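PDB 5DP2: CurF from Lyngbya majuscula, which probably forms the cyclopropane ring of curacin A, acting as an unusual NADPH-dependent enoyl reductase domain of a polyketide synthase. Local coordinates for residues Val134-Phe143 / Leu308-Phe316; Gln97-Ala107 / Pro121-Ser129. All coordinates share one frame; numbering follows the deposited sequence. Where two conformers were deposited one is given.

Overall arrangement
Contact 1 lies where the chain passes between the GroES-like part of the enoyl reductase and its nucleotide-binding part; contact 2 is a strand pair within the former. Their centres are about 17 Å apart, yet they touch through the first segment of contact 1: F140 CZ rests 3.5 Å from A107 CA, and A136 CB lies 3.8 Å from K127 CG. Strand 124-126 of contact 2 leads along the chain into helix 133-136 of contact 1, and strands of both belong to one mixed sheet. Only contact 1 borders the cofactor, with the S142 side chain about 4 Å from the bound NADP. In contact 2 the A107 side chain is about 14 Å from the bound NADP.

Contact 1: Val134-Phe143 / Leu308-Phe316; sequences VEAATIFMSF and LKPLPYKVF
F143 lays the outer part of its ring against L311, CE2 lying 3.5 Å from L311 CD2, the two side chains running past each other in opposite directions. L308 CD1 approaches the CD1-CE1 side of the same ring, and the K309 carbonyl comes close as well, with K309 O 3.4 Å from F143 CZ. F303 of helix 290-305 meets F143 edge-to-face. The other branch of L311, CD1, touches both T138 O and S142 CB; S142 turns its hydroxyl to K336, beside the bound NADP. T138 is the polar joint. Its OG1 accepts a hydrogen bond from L311 N (3.0 Å, N-H...O angle 149°) and donates to E135 O (2.8 Å), which also takes the backbone N-H of T138. Chi1 of 73° sets OG1 between the backbone N and the carbonyl carbon, where it can serve both partners; CG2 is left to face Y313 CB. This is the crossing region of a medium-chain dehydrogenase/reductase fold: 134-143 leads out of the GroES-like part towards the Rossmann-like sheet, and 308-316 brings the chain back, strand 313-317 joining strand 336-340 in parallel. Further along, Y313 stands up at about a right angle to V134. In one of the two conformers of V134, CG1 sits over a face of the Y313 ring, 3.5 Å from its centroid and 19° off the ring normal, and also touches V315 CG2 at 3.6 Å. E135, likewise modelled in two conformers, in one of them packs its CB on P310 CG (3.7 Å). In that conformer OE1 points to S132 N, near the start of the helix, while a water donates to OE2 and links it to Y313 OH, which lies 2.7 Å from that water.

Contact 2: Gln97-Ala107 / Pro121-Ser129; sequences QWKVGDEVILA and PDDLLAKPS
W98 carries its indole over L124 and points NE1 at P121 O, a bond of 3.0 Å and 160° close to the ring plane. L124 CB and CD1 cover one face, CD1 4.1 Å from the centroid of the five-membered ring, with V104 CG1 on the same side; Q97 CG backs the opposite face. Swapping W98 for a leucine would probably deprive P121 O of its indole donor and leave a gap beside L124. Q97 NE2 donates to a water that also lies within bonding reach of P121 O and L124 O. In the adjoining strands, I105 and L125 form a hydrogen-bonded antiparallel pair (I105 N to L125 O 2.8 Å, L125 N to I105 O 2.9 Å), extended by A107 N to D123 O and K127 N to E103 O. K127 and E103 lie side by side, but their salt bridge is weak, NZ to OE1 3.4 Å; NZ is held by the carbonyls of P128 and L131. L124 and L106 pack towards strand 39-48; on the other face of the sheet I105 and L125 meet W296 and F140. Strand 103-107 lies between antiparallel neighbours 83-91 and 124-126 in the GroES-like beta domain of the medium-chain reductase fold.

Contact 1: Val134-Phe143 / Leu308-Phe316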
ATOM      1  N   VAL A 134     -13.850   1.257  -8.187  1.00  7.06           N
ATOM      2  CA  VAL A 134     -12.493   1.700  -8.510  0.63  6.88           C
ATOM      3  C   VAL A 134     -11.953   2.659  -7.451  1.00  6.59           C
ATOM      4  O   VAL A 134     -10.806   2.568  -7.048  1.00  7.34           O
ATOM      5  CB  VAL A 134     -12.470   2.310  -9.918  0.63  7.48           C
ATOM      6  CG1 VAL A 134     -11.203   3.114 -10.136  0.63  8.20           C
ATOM      7  CG2 VAL A 134     -12.574   1.199 -10.963  0.63  8.67           C
ATOM      8  N   GLU A 135     -12.792   3.602  -6.998  1.00  6.37           N
ATOM      9  CA  GLU A 135     -12.366   4.508  -5.928  0.51  6.55           C
ATOM     10  C   GLU A 135     -12.006   3.759  -4.657  1.00  5.99           C
ATOM     11  O   GLU A 135     -10.985   4.008  -4.021  1.00  6.31           O
ATOM     12  CB  GLU A 135     -13.474   5.518  -5.618  0.51  7.31           C
ATOM     13  CG  GLU A 135     -13.574   6.645  -6.625  0.51  7.87           C
ATOM     14  CD  GLU A 135     -14.733   7.586  -6.362  0.51  9.16           C
ATOM     15  OE1 GLU A 135     -15.841   7.118  -5.990  0.51  9.49           O
ATOM     16  OE2 GLU A 135     -14.535   8.802  -6.587  0.51 12.70           O
ATOM     17  N   ALA A 136     -12.872   2.826  -4.272  1.00  6.17           N
ATOM     18  CA  ALA A 136     -12.640   2.070  -3.043  1.00  6.02           C
ATOM     19  C   ALA A 136     -11.399   1.191  -3.138  1.00  5.49           C
ATOM     20  O   ALA A 136     -10.760   0.918  -2.136  1.00  6.19           O
ATOM     21  CB  ALA A 136     -13.863   1.251  -2.656  1.00  6.79           C
ATOM     22  N   ALA A 137     -11.061   0.772  -4.366  1.00  5.82           N
ATOM     23  CA  ALA A 137      -9.871  -0.056  -4.613  1.00  5.84           C
ATOM     24  C   ALA A 137      -8.580   0.695  -4.349  1.00  5.52           C
ATOM     25  O   ALA A 137      -7.527   0.060  -4.311  1.00  6.62           O
ATOM     26  CB  ALA A 137      -9.886  -0.601  -6.028  1.00  6.96           C
ATOM     27  N   THR A 138      -8.629   2.022  -4.169  1.00  5.25           N
ATOM     28  CA  THR A 138      -7.413   2.761  -3.849  1.00  5.44           C
ATOM     29  C   THR A 138      -7.076   2.759  -2.369  1.00  5.51           C
ATOM     30  O   THR A 138      -6.004   3.248  -2.002  1.00  6.69           O
ATOM     31  CB  THR A 138      -7.492   4.226  -4.345  1.00  5.60           C
ATOM     32  OG1 THR A 138      -8.396   4.991  -3.526  1.00  5.80           O
ATOM     33  CG2 THR A 138      -7.833   4.342  -5.792  1.00  6.37           C
ATOM     34  N   ILE A 139      -7.959   2.243  -1.503  1.00  5.30           N
ATOM     35  CA  ILE A 139      -7.855   2.541  -0.070  1.00  5.74           C
ATOM     36  C   ILE A 139      -6.910   1.649   0.733  1.00  5.26           C
ATOM     37  O   ILE A 139      -6.054   2.152   1.452  1.00  5.63           O
ATOM     38  CB  ILE A 139      -9.271   2.518   0.590  1.00  6.44           C
ATOM     39  CG1 ILE A 139     -10.137   3.637   0.021  1.00  7.51           C
ATOM     40  CG2 ILE A 139      -9.147   2.602   2.107  1.00  7.12           C
ATOM     41  CD1 ILE A 139     -11.574   3.606   0.486  1.00  8.75           C
ATOM     42  N   PHE A 140      -7.118   0.319   0.691  1.00  4.94           N
ATOM     43  CA  PHE A 140      -6.642  -0.542   1.780  1.00  4.78           C
ATOM     44  C   PHE A 140      -5.137  -0.477   2.049  1.00  4.40           C
ATOM     45  O   PHE A 140      -4.710  -0.055   3.128  1.00  4.71           O
ATOM     46  CB  PHE A 140      -7.092  -2.002   1.532  1.00  4.81           C
ATOM     47  CG  PHE A 140      -6.701  -2.951   2.623  1.00  4.86           C
ATOM     48  CD1 PHE A 140      -7.473  -3.071   3.784  1.00  5.58           C
ATOM     49  CD2 PHE A 140      -5.546  -3.715   2.530  1.00  5.19           C
ATOM     50  CE1 PHE A 140      -7.086  -3.923   4.800  1.00  6.25           C
ATOM     51  CE2 PHE A 140      -5.159  -4.578   3.544  1.00  5.86           C
ATOM     52  CZ  PHE A 140      -5.930  -4.666   4.689  1.00  6.51           C
ATOM     53  N   MET A 141      -4.302  -0.943   1.121  1.00  4.59           N
ATOM     54  CA  MET A 141      -2.916  -1.075   1.495  0.65  4.62           C
ATOM     55  C   MET A 141      -2.274   0.296   1.744  1.00  4.35           C
ATOM     56  O   MET A 141      -1.515   0.475   2.708  1.00  5.15           O
ATOM     57  CB  MET A 141      -2.157  -1.891   0.460  0.65  5.42           C
ATOM     58  CG  MET A 141      -0.760  -2.252   0.872  0.65  6.13           C
ATOM     59  SD  MET A 141      -0.565  -3.247   2.351  0.65  8.69           S
ATOM     60  CE  MET A 141      -0.946  -4.869   1.702  0.65 10.48           C
ATOM     61  N   SER A 142      -2.550   1.265   0.887  1.00  4.33           N
ATOM     62  CA  SER A 142      -1.871   2.561   1.007  1.00  4.49           C
ATOM     63  C   SER A 142      -2.279   3.304   2.292  1.00  4.10           C
ATOM     64  O   SER A 142      -1.421   3.807   3.019  1.00  4.36           O
ATOM     65  CB  SER A 142      -2.105   3.407  -0.230  1.00  4.95           C
ATOM     66  OG  SER A 142      -1.607   2.786  -1.401  1.00  5.66           O
ATOM     67  N   PHE A 143      -3.588   3.408   2.548  1.00  4.15           N
ATOM     68  CA  PHE A 143      -4.027   4.093   3.760  1.00  4.36           C
ATOM     69  C   PHE A 143      -3.751   3.314   5.018  1.00  4.12           C
ATOM     70  O   PHE A 143      -3.472   3.929   6.058  1.00  4.60           O
ATOM     71  CB  PHE A 143      -5.504   4.512   3.697  1.00  4.47           C
ATOM     72  CG  PHE A 143      -5.761   5.733   2.847  1.00  4.59           C
ATOM     73  CD1 PHE A 143      -5.682   7.001   3.409  1.00  5.60           C
ATOM     74  CD2 PHE A 143      -6.052   5.614   1.505  1.00  5.27           C
ATOM     75  CE1 PHE A 143      -5.942   8.131   2.646  1.00  6.53           C
ATOM     76  CE2 PHE A 143      -6.338   6.747   0.742  1.00  6.61           C
ATOM     77  CZ  PHE A 143      -6.282   8.004   1.322  1.00  7.19           C
ATOM     78  N   LEU A 308     -11.079  11.855   4.468  1.00  7.92           N
ATOM     79  CA  LEU A 308     -10.108  11.243   3.549  1.00  7.55           C
ATOM     80  C   LEU A 308     -10.857  10.945   2.256  1.00  7.32           C
ATOM     81  O   LEU A 308     -12.071  10.704   2.262  1.00  8.33           O
ATOM     82  CB  LEU A 308      -9.503   9.966   4.121  1.00  7.62           C
ATOM     83  CG  LEU A 308      -8.715  10.174   5.417  1.00  7.67           C
ATOM     84  CD1 LEU A 308      -8.282   8.816   5.946  1.00  7.92           C
ATOM     85  CD2 LEU A 308      -7.499  11.085   5.240  1.00  8.24           C
ATOM     86  N   LYS A 309     -10.113  10.958   1.138  1.00  7.47           N
ATOM     87  CA  LYS A 309     -10.672  10.764  -0.186  1.00  7.38           C
ATOM     88  C   LYS A 309      -9.919   9.658  -0.907  1.00  6.15           C
ATOM     89  O   LYS A 309      -8.743   9.408  -0.613  1.00  6.57           O
ATOM     90  CB  LYS A 309     -10.544  12.051  -1.013  1.00  9.93           C
ATOM     91  CG  LYS A 309     -11.195  13.280  -0.446  1.00 16.08           C
ATOM     92  CD  LYS A 309     -12.622  13.425  -0.876  1.00 20.97           C
ATOM     93  CE  LYS A 309     -13.162  14.841  -0.671  1.00 25.08           C
ATOM     94  NZ  LYS A 309     -13.668  15.172   0.686  1.00 25.02           N
ATOM     95  N   PRO A 310     -10.557   9.013  -1.880  1.00  6.18           N
ATOM     96  CA  PRO A 310      -9.828   8.080  -2.719  1.00  6.64           C
ATOM     97  C   PRO A 310      -8.587   8.735  -3.301  1.00  6.14           C
ATOM     98  O   PRO A 310      -8.533   9.957  -3.553  1.00  7.51           O
ATOM     99  CB  PRO A 310     -10.812   7.736  -3.840  1.00  8.27           C
ATOM    100  CG  PRO A 310     -12.138   8.103  -3.328  1.00  9.98           C
ATOM    101  CD  PRO A 310     -11.964   9.165  -2.301  1.00  7.61           C
ATOM    102  N   LEU A 311      -7.567   7.917  -3.551  1.00  5.67           N
ATOM    103  CA  LEU A 311      -6.376   8.415  -4.258  1.00  5.58           C
ATOM    104  C   LEU A 311      -6.690   8.716  -5.701  1.00  5.92           C
ATOM    105  O   LEU A 311      -7.596   8.116  -6.284  1.00  6.38           O
ATOM    106  CB  LEU A 311      -5.256   7.370  -4.199  1.00  5.56           C
ATOM    107  CG  LEU A 311      -4.835   6.912  -2.819  1.00  6.58           C
ATOM    108  CD1 LEU A 311      -3.652   5.956  -2.948  1.00  8.10           C
ATOM    109  CD2 LEU A 311      -4.538   8.093  -1.889  1.00  7.67           C
ATOM    110  N   PRO A 312      -5.886   9.590  -6.335  1.00  6.24           N
ATOM    111  CA  PRO A 312      -5.876   9.638  -7.813  1.00  6.34           C
ATOM    112  C   PRO A 312      -5.624   8.235  -8.352  1.00  5.84           C
ATOM    113  O   PRO A 312      -4.873   7.468  -7.730  1.00  6.17           O
ATOM    114  CB  PRO A 312      -4.711  10.594  -8.132  1.00  7.16           C
ATOM    115  CG  PRO A 312      -4.558  11.408  -6.889  1.00  7.60           C
ATOM    116  CD  PRO A 312      -4.836  10.455  -5.783  1.00  6.65           C
ATOM    117  N   TYR A 313      -6.216   7.938  -9.489  1.00  6.76           N
ATOM    118  CA  TYR A 313      -6.049   6.592 -10.041  1.00  6.72           C
ATOM    119  C   TYR A 313      -6.075   6.617 -11.562  1.00  7.04           C
ATOM    120  O   TYR A 313      -6.541   7.555 -12.198  1.00  8.39           O
ATOM    121  CB  TYR A 313      -7.117   5.620  -9.505  1.00  7.86           C
ATOM    122  CG  TYR A 313      -8.547   5.981  -9.862  1.00  8.39           C
ATOM    123  CD1 TYR A 313      -9.067   5.693 -11.136  1.00 10.61           C
ATOM    124  CD2 TYR A 313      -9.361   6.665  -8.966  1.00  9.61           C
ATOM    125  CE1 TYR A 313     -10.358   6.053 -11.483  1.00 12.88           C
ATOM    126  CE2 TYR A 313     -10.663   7.013  -9.291  1.00 10.92           C
ATOM    127  CZ  TYR A 313     -11.158   6.707 -10.553  1.00 12.04           C
ATOM    128  OH  TYR A 313     -12.444   7.072 -10.892  1.00 14.66           O
ATOM    129  N   LYS A 314      -5.575   5.518 -12.122  1.00  6.91           N
ATOM    130  CA  LYS A 314      -5.667   5.216 -13.536  1.00  7.53           C
ATOM    131  C   LYS A 314      -6.152   3.769 -13.677  1.00  6.86           C
ATOM    132  O   LYS A 314      -5.588   2.872 -13.024  1.00  7.43           O
ATOM    133  CB  LYS A 314      -4.329   5.391 -14.249  1.00  9.34           C
ATOM    134  CG  LYS A 314      -4.477   5.133 -15.752  1.00 11.52           C
ATOM    135  CD  LYS A 314      -3.218   5.409 -16.544  1.00 14.12           C
ATOM    136  CE  LYS A 314      -3.355   4.969 -17.973  1.00 17.72           C
ATOM    137  NZ  LYS A 314      -4.219   5.901 -18.729  1.00 22.06           N
ATOM    138  N   VAL A 315      -7.180   3.571 -14.499  1.00  7.16           N
ATOM    139  CA  VAL A 315      -7.783   2.247 -14.672  1.00  7.44           C
ATOM    140  C   VAL A 315      -7.214   1.554 -15.910  1.00  7.51           C
ATOM    141  O   VAL A 315      -7.029   2.171 -16.975  1.00  9.13           O
ATOM    142  CB  VAL A 315      -9.307   2.350 -14.806  1.00  9.12           C
ATOM    143  CG1 VAL A 315      -9.958   1.025 -15.193  1.00 12.21           C
ATOM    144  CG2 VAL A 315      -9.929   2.872 -13.542  1.00 10.81           C
ATOM    145  N   PHE A 316      -6.946   0.249 -15.760  1.00  7.10           N
ATOM    146  CA  PHE A 316      -6.634  -0.644 -16.853  1.00  7.45           C
ATOM    147  C   PHE A 316      -7.609  -1.804 -16.821  1.00  6.92           C
ATOM    148  O   PHE A 316      -7.876  -2.352 -15.739  1.00  8.42           O
ATOM    149  CB  PHE A 316      -5.212  -1.232 -16.700  1.00  8.26           C
ATOM    150  CG  PHE A 316      -4.106  -0.231 -16.906  1.00  8.95           C
ATOM    151  CD1 PHE A 316      -3.768   0.672 -15.925  1.00  9.71           C
ATOM    152  CD2 PHE A 316      -3.362  -0.225 -18.069  1.00 11.96           C
ATOM    153  CE1 PHE A 316      -2.747   1.594 -16.113  1.00 11.68           C
ATOM    154  CE2 PHE A 316      -2.349   0.707 -18.266  1.00 13.24           C
ATOM    155  CZ  PHE A 316      -2.042   1.609 -17.286  1.00 13.45           C
TER
HETATM  156  O   HOH W   1     -13.526   9.021  -9.329  1.00 23.04           O

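Contact 2: Gln97-Ala107 / Pro121-Ser129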
ATOM      1  N   GLN A  97     -22.386 -13.277   8.972  1.00 18.22           N
ATOM      2  CA  GLN A  97     -21.816 -11.918   8.937  1.00 18.42           C
ATOM      3  C   GLN A  97     -22.025 -11.199   7.598  1.00 13.59           C
ATOM      4  O   GLN A  97     -22.051  -9.978   7.537  1.00 16.60           O
ATOM      5  CB  GLN A  97     -20.306 -11.952   9.278  1.00 20.20           C
ATOM      6  CG  GLN A  97     -19.654 -10.574   9.350  1.00 27.87           C
ATOM      7  CD  GLN A  97     -18.192 -10.603   9.775  1.00 33.02           C
ATOM      8  OE1 GLN A  97     -17.670 -11.635  10.204  1.00 40.47           O
ATOM      9  NE2 GLN A  97     -17.521  -9.452   9.657  1.00 33.08           N
ATOM     10  N   TRP A  98     -22.097 -11.967   6.523  1.00  9.55           N
ATOM     11  CA  TRP A  98     -22.189 -11.442   5.168  1.00  8.34           C
ATOM     12  C   TRP A  98     -23.293 -12.167   4.435  1.00  8.71           C
ATOM     13  O   TRP A  98     -23.615 -13.321   4.764  1.00 10.18           O
ATOM     14  CB  TRP A  98     -20.852 -11.644   4.424  1.00  8.75           C
ATOM     15  CG  TRP A  98     -19.699 -10.959   5.090  1.00  8.22           C
ATOM     16  CD1 TRP A  98     -18.681 -11.554   5.768  1.00  9.05           C
ATOM     17  CD2 TRP A  98     -19.446  -9.553   5.138  1.00  8.07           C
ATOM     18  NE1 TRP A  98     -17.833 -10.607   6.269  1.00  8.82           N
ATOM     19  CE2 TRP A  98     -18.270  -9.369   5.877  1.00  8.45           C
ATOM     20  CE3 TRP A  98     -20.094  -8.434   4.613  1.00  8.96           C
ATOM     21  CZ2 TRP A  98     -17.741  -8.117   6.138  1.00  9.35           C
ATOM     22  CZ3 TRP A  98     -19.556  -7.179   4.873  1.00 10.38           C
ATOM     23  CH2 TRP A  98     -18.394  -7.040   5.615  1.00 10.47           C
ATOM     24  N   LYS A  99     -23.843 -11.502   3.420  1.00  8.90           N
ATOM     25  CA  LYS A  99     -24.877 -12.098   2.581  1.00  9.70           C
ATOM     26  C   LYS A  99     -24.638 -11.729   1.111  1.00  8.37           C
ATOM     27  O   LYS A  99     -23.939 -10.759   0.790  1.00  8.52           O
ATOM     28  CB  LYS A  99     -26.256 -11.646   3.051  1.00 11.01           C
ATOM     29  CG  LYS A  99     -26.511 -10.189   2.825  1.00 11.25           C
ATOM     30  CD  LYS A  99     -27.712  -9.714   3.635  1.00 12.52           C
ATOM     31  CE  LYS A  99     -28.063  -8.279   3.317  1.00 13.96           C
ATOM     32  NZ  LYS A  99     -27.012  -7.313   3.742  1.00 13.35           N
ATOM     33  N   VAL A 100     -25.248 -12.508   0.234  1.00  8.62           N
ATOM     34  CA  VAL A 100     -25.122 -12.273  -1.184  1.00  8.36           C
ATOM     35  C   VAL A 100     -25.510 -10.830  -1.525  1.00  8.27           C
ATOM     36  O   VAL A 100     -26.552 -10.343  -1.069  1.00  9.18           O
ATOM     37  CB  VAL A 100     -25.962 -13.300  -1.977  1.00  9.88           C
ATOM     38  CG1 VAL A 100     -26.044 -12.942  -3.447  1.00 11.49           C
ATOM     39  CG2 VAL A 100     -25.406 -14.710  -1.818  1.00 11.00           C
ATOM     40  N   GLY A 101     -24.660 -10.162  -2.302  1.00  8.17           N
ATOM     41  CA  GLY A 101     -24.867  -8.796  -2.732  1.00  8.96           C
ATOM     42  C   GLY A 101     -24.101  -7.764  -1.923  1.00  8.20           C
ATOM     43  O   GLY A 101     -23.984  -6.612  -2.356  1.00  9.64           O
ATOM     44  N   ASP A 102     -23.576  -8.130  -0.756  1.00  8.13           N
ATOM     45  CA  ASP A 102     -22.790  -7.189   0.018  1.00  7.59           C
ATOM     46  C   ASP A 102     -21.529  -6.788  -0.761  1.00  7.09           C
ATOM     47  O   ASP A 102     -20.874  -7.619  -1.370  1.00  8.47           O
ATOM     48  CB  ASP A 102     -22.401  -7.798   1.356  1.00  7.93           C
ATOM     49  CG  ASP A 102     -23.542  -7.942   2.372  1.00  8.65           C
ATOM     50  OD1 ASP A 102     -24.603  -7.295   2.209  1.00 10.72           O
ATOM     51  OD2 ASP A 102     -23.317  -8.662   3.382  1.00  9.25           O
ATOM     52  N   GLU A 103     -21.170  -5.514  -0.663  1.00  7.30           N
ATOM     53  CA  GLU A 103     -19.969  -4.978  -1.316  1.00  7.47           C
ATOM     54  C   GLU A 103     -18.870  -4.829  -0.269  1.00  6.83           C
ATOM     55  O   GLU A 103     -19.082  -4.266   0.819  1.00  8.50           O
ATOM     56  CB  GLU A 103     -20.281  -3.653  -2.000  1.00  9.83           C
ATOM     57  CG  GLU A 103     -21.307  -3.807  -3.115  1.00 13.30           C
ATOM     58  CD  GLU A 103     -21.605  -2.531  -3.854  1.00 19.80           C
ATOM     59  OE1 GLU A 103     -21.310  -1.459  -3.297  1.00 30.56           O
ATOM     60  OE2 GLU A 103     -22.111  -2.630  -4.982  1.00 29.55           O
ATOM     61  N   VAL A 104     -17.680  -5.354  -0.600  1.00  6.13           N
ATOM     62  CA  VAL A 104     -16.623  -5.509   0.374  1.00  6.03           C
ATOM     63  C   VAL A 104     -15.246  -5.081  -0.160  1.00  5.75           C
ATOM     64  O   VAL A 104     -14.958  -5.166  -1.361  1.00  6.83           O
ATOM     65  CB  VAL A 104     -16.542  -6.981   0.870  1.00  6.41           C
ATOM     66  CG1 VAL A 104     -17.809  -7.320   1.656  1.00  7.91           C
ATOM     67  CG2 VAL A 104     -16.318  -7.969  -0.265  1.00  7.38           C
ATOM     68  N   ILE A 105     -14.429  -4.643   0.785  1.00  5.70           N
ATOM     69  CA  ILE A 105     -12.978  -4.550   0.633  1.00  5.39           C
ATOM     70  C   ILE A 105     -12.392  -5.848   1.171  1.00  5.23           C
ATOM     71  O   ILE A 105     -12.755  -6.312   2.262  1.00  6.45           O
ATOM     72  CB  ILE A 105     -12.420  -3.330   1.413  1.00  6.56           C
ATOM     73  CG1 ILE A 105     -12.903  -2.006   0.809  1.00  8.36           C
ATOM     74  CG2 ILE A 105     -10.892  -3.395   1.521  1.00  7.44           C
ATOM     75  CD1 ILE A 105     -12.687  -0.814   1.699  1.00 10.75           C
ATOM     76  N   LEU A 106     -11.453  -6.442   0.407  1.00  5.08           N
ATOM     77  CA  LEU A 106     -10.736  -7.640   0.850  1.00  5.16           C
ATOM     78  C   LEU A 106      -9.436  -7.210   1.520  1.00  5.07           C
ATOM     79  O   LEU A 106      -8.585  -6.553   0.892  1.00  6.09           O
ATOM     80  CB  LEU A 106     -10.466  -8.586  -0.308  1.00  5.79           C
ATOM     81  CG  LEU A 106     -11.706  -9.138  -1.033  1.00  6.28           C
ATOM     82  CD1 LEU A 106     -12.152  -8.256  -2.180  1.00  7.04           C
ATOM     83  CD2 LEU A 106     -11.426 -10.570  -1.518  1.00  7.75           C
ATOM     84  N   ALA A 107      -9.278  -7.604   2.786  1.00  5.35           N
ATOM     85  CA  ALA A 107      -8.090  -7.253   3.580  1.00  5.72           C
ATOM     86  C   ALA A 107      -7.019  -8.321   3.364  1.00  5.58           C
ATOM     87  O   ALA A 107      -7.190  -9.475   3.775  1.00  7.74           O
ATOM     88  CB  ALA A 107      -8.486  -7.187   5.049  1.00  6.62           C
ATOM     89  N   PRO A 121     -14.969 -14.820   6.652  1.00 10.03           N
ATOM     90  CA  PRO A 121     -15.691 -13.572   6.912  1.00 10.44           C
ATOM     91  C   PRO A 121     -14.852 -12.491   7.574  1.00  9.16           C
ATOM     92  O   PRO A 121     -15.120 -11.320   7.356  1.00 10.65           O
ATOM     93  CB  PRO A 121     -16.848 -13.993   7.842  1.00 13.54           C
ATOM     94  CG  PRO A 121     -16.866 -15.430   7.844  1.00 13.16           C
ATOM     95  CD  PRO A 121     -15.665 -15.993   7.203  1.00 10.19           C
ATOM     96  N   ASP A 122     -13.884 -12.875   8.406  1.00 10.11           N
ATOM     97  CA  ASP A 122     -13.022 -11.915   9.106  1.00 12.16           C
ATOM     98  C   ASP A 122     -11.966 -11.272   8.206  1.00 10.86           C
ATOM     99  O   ASP A 122     -11.209 -10.412   8.654  1.00 16.89           O
ATOM    100  CB  ASP A 122     -12.334 -12.567  10.298  1.00 16.31           C
ATOM    101  CG  ASP A 122     -13.309 -12.993  11.389  1.00 24.08           C
ATOM    102  OD1 ASP A 122     -14.460 -12.488  11.461  1.00 29.44           O
ATOM    103  OD2 ASP A 122     -12.904 -13.844  12.207  1.00 38.25           O
ATOM    104  N   ASP A 123     -11.920 -11.669   6.949  1.00  8.08           N
ATOM    105  CA  ASP A 123     -10.992 -11.094   5.976  1.00  8.56           C
ATOM    106  C   ASP A 123     -11.634 -10.014   5.117  1.00  7.32           C
ATOM    107  O   ASP A 123     -11.012  -9.567   4.150  1.00  9.40           O
ATOM    108  CB  ASP A 123     -10.510 -12.178   4.963  1.00 12.33           C
ATOM    109  CG  ASP A 123      -9.745 -13.304   5.552  1.00 15.17           C
ATOM    110  OD1 ASP A 123      -8.883 -12.981   6.334  1.00 15.91           O
ATOM    111  OD2 ASP A 123      -9.969 -14.484   5.175  1.00 19.17           O
ATOM    112  N   LEU A 124     -12.886  -9.655   5.417  1.00  6.72           N
ATOM    113  CA  LEU A 124     -13.644  -8.708   4.618  1.00  6.53           C
ATOM    114  C   LEU A 124     -14.044  -7.503   5.463  1.00  6.73           C
ATOM    115  O   LEU A 124     -14.317  -7.638   6.675  1.00  8.08           O
ATOM    116  CB  LEU A 124     -14.916  -9.386   4.092  1.00  6.91           C
ATOM    117  CG  LEU A 124     -14.663 -10.595   3.190  1.00  7.20           C
ATOM    118  CD1 LEU A 124     -16.002 -11.218   2.789  1.00  8.54           C
ATOM    119  CD2 LEU A 124     -13.826 -10.222   1.982  1.00  7.13           C
ATOM    120  N   LEU A 125     -14.127  -6.346   4.813  1.00  6.30           N
ATOM    121  CA  LEU A 125     -14.547  -5.077   5.412  1.00  6.66           C
ATOM    122  C   LEU A 125     -15.645  -4.486   4.538  1.00  6.81           C
ATOM    123  O   LEU A 125     -15.624  -4.624   3.326  1.00  7.14           O
ATOM    124  CB  LEU A 125     -13.361  -4.108   5.482  1.00  7.68           C
ATOM    125  CG  LEU A 125     -12.169  -4.582   6.344  1.00  8.54           C
ATOM    126  CD1 LEU A 125     -10.978  -3.656   6.109  1.00 10.10           C
ATOM    127  CD2 LEU A 125     -12.536  -4.661   7.821  1.00  9.76           C
ATOM    128  N   ALA A 126     -16.612  -3.818   5.147  1.00  7.75           N
ATOM    129  CA  ALA A 126     -17.683  -3.197   4.379  1.00  8.71           C
ATOM    130  C   ALA A 126     -17.154  -2.027   3.544  1.00  8.47           C
ATOM    131  O   ALA A 126     -16.494  -1.113   4.053  1.00  9.86           O
ATOM    132  CB  ALA A 126     -18.786  -2.715   5.315  1.00 10.80           C
ATOM    133  N   LYS A 127     -17.456  -2.062   2.252  1.00  9.03           N
ATOM    134  CA  LYS A 127     -17.048  -0.981   1.347  1.00  9.04           C
ATOM    135  C   LYS A 127     -17.834   0.303   1.686  1.00  9.79           C
ATOM    136  O   LYS A 127     -19.039   0.227   1.864  1.00 11.89           O
ATOM    137  CB  LYS A 127     -17.361  -1.355  -0.095  1.00 10.04           C
ATOM    138  CG  LYS A 127     -16.989  -0.271  -1.095  1.00 10.01           C
ATOM    139  CD  LYS A 127     -17.386  -0.715  -2.479  1.00 12.12           C
ATOM    140  CE  LYS A 127     -17.724   0.428  -3.365  1.00 13.82           C
ATOM    141  NZ  LYS A 127     -19.035   1.054  -2.956  1.00 14.36           N
ATOM    142  N   PRO A 128     -17.180   1.479   1.702  1.00  9.86           N
ATOM    143  CA  PRO A 128     -17.945   2.730   1.834  1.00 11.96           C
ATOM    144  C   PRO A 128     -18.969   2.845   0.684  1.00 11.94           C
ATOM    145  O   PRO A 128     -18.620   2.745  -0.485  1.00 11.90           O
ATOM    146  CB  PRO A 128     -16.847   3.812   1.730  1.00 13.46           C
ATOM    147  CG  PRO A 128     -15.595   3.124   2.205  1.00 12.49           C
ATOM    148  CD  PRO A 128     -15.725   1.742   1.656  1.00 11.08           C
ATOM    149  N   SER A 129     -20.250   3.015   1.001  1.00 13.06           N
ATOM    150  CA  SER A 129     -21.298   2.880  -0.009  1.00 15.18           C
ATOM    151  C   SER A 129     -21.296   3.954  -1.093  1.00 13.41           C
ATOM    152  O   SER A 129     -21.724   3.687  -2.213  1.00 18.49           O
ATOM    153  CB  SER A 129     -22.663   2.840   0.649  1.00 19.15           C
ATOM    154  OG  SER A 129     -22.916   4.034   1.358  1.00 24.04           O
TER
HETATM  155  O   HOH W   2     -14.949  -8.675   9.171  1.00 33.23           O
HETATM  156  O   HOH W   3     -22.596   1.153  -3.379  1.00 39.69           O
HETATM  157  O   HOH W   4     -21.366  -0.496  -0.339  1.00 40.92           O
HETATM  158  O   HOH W   5      -9.179 -11.025   2.218  1.00 11.93           O
HETATM  159  O   HOH W   6      -6.671 -11.332   5.734  1.00 18.97           O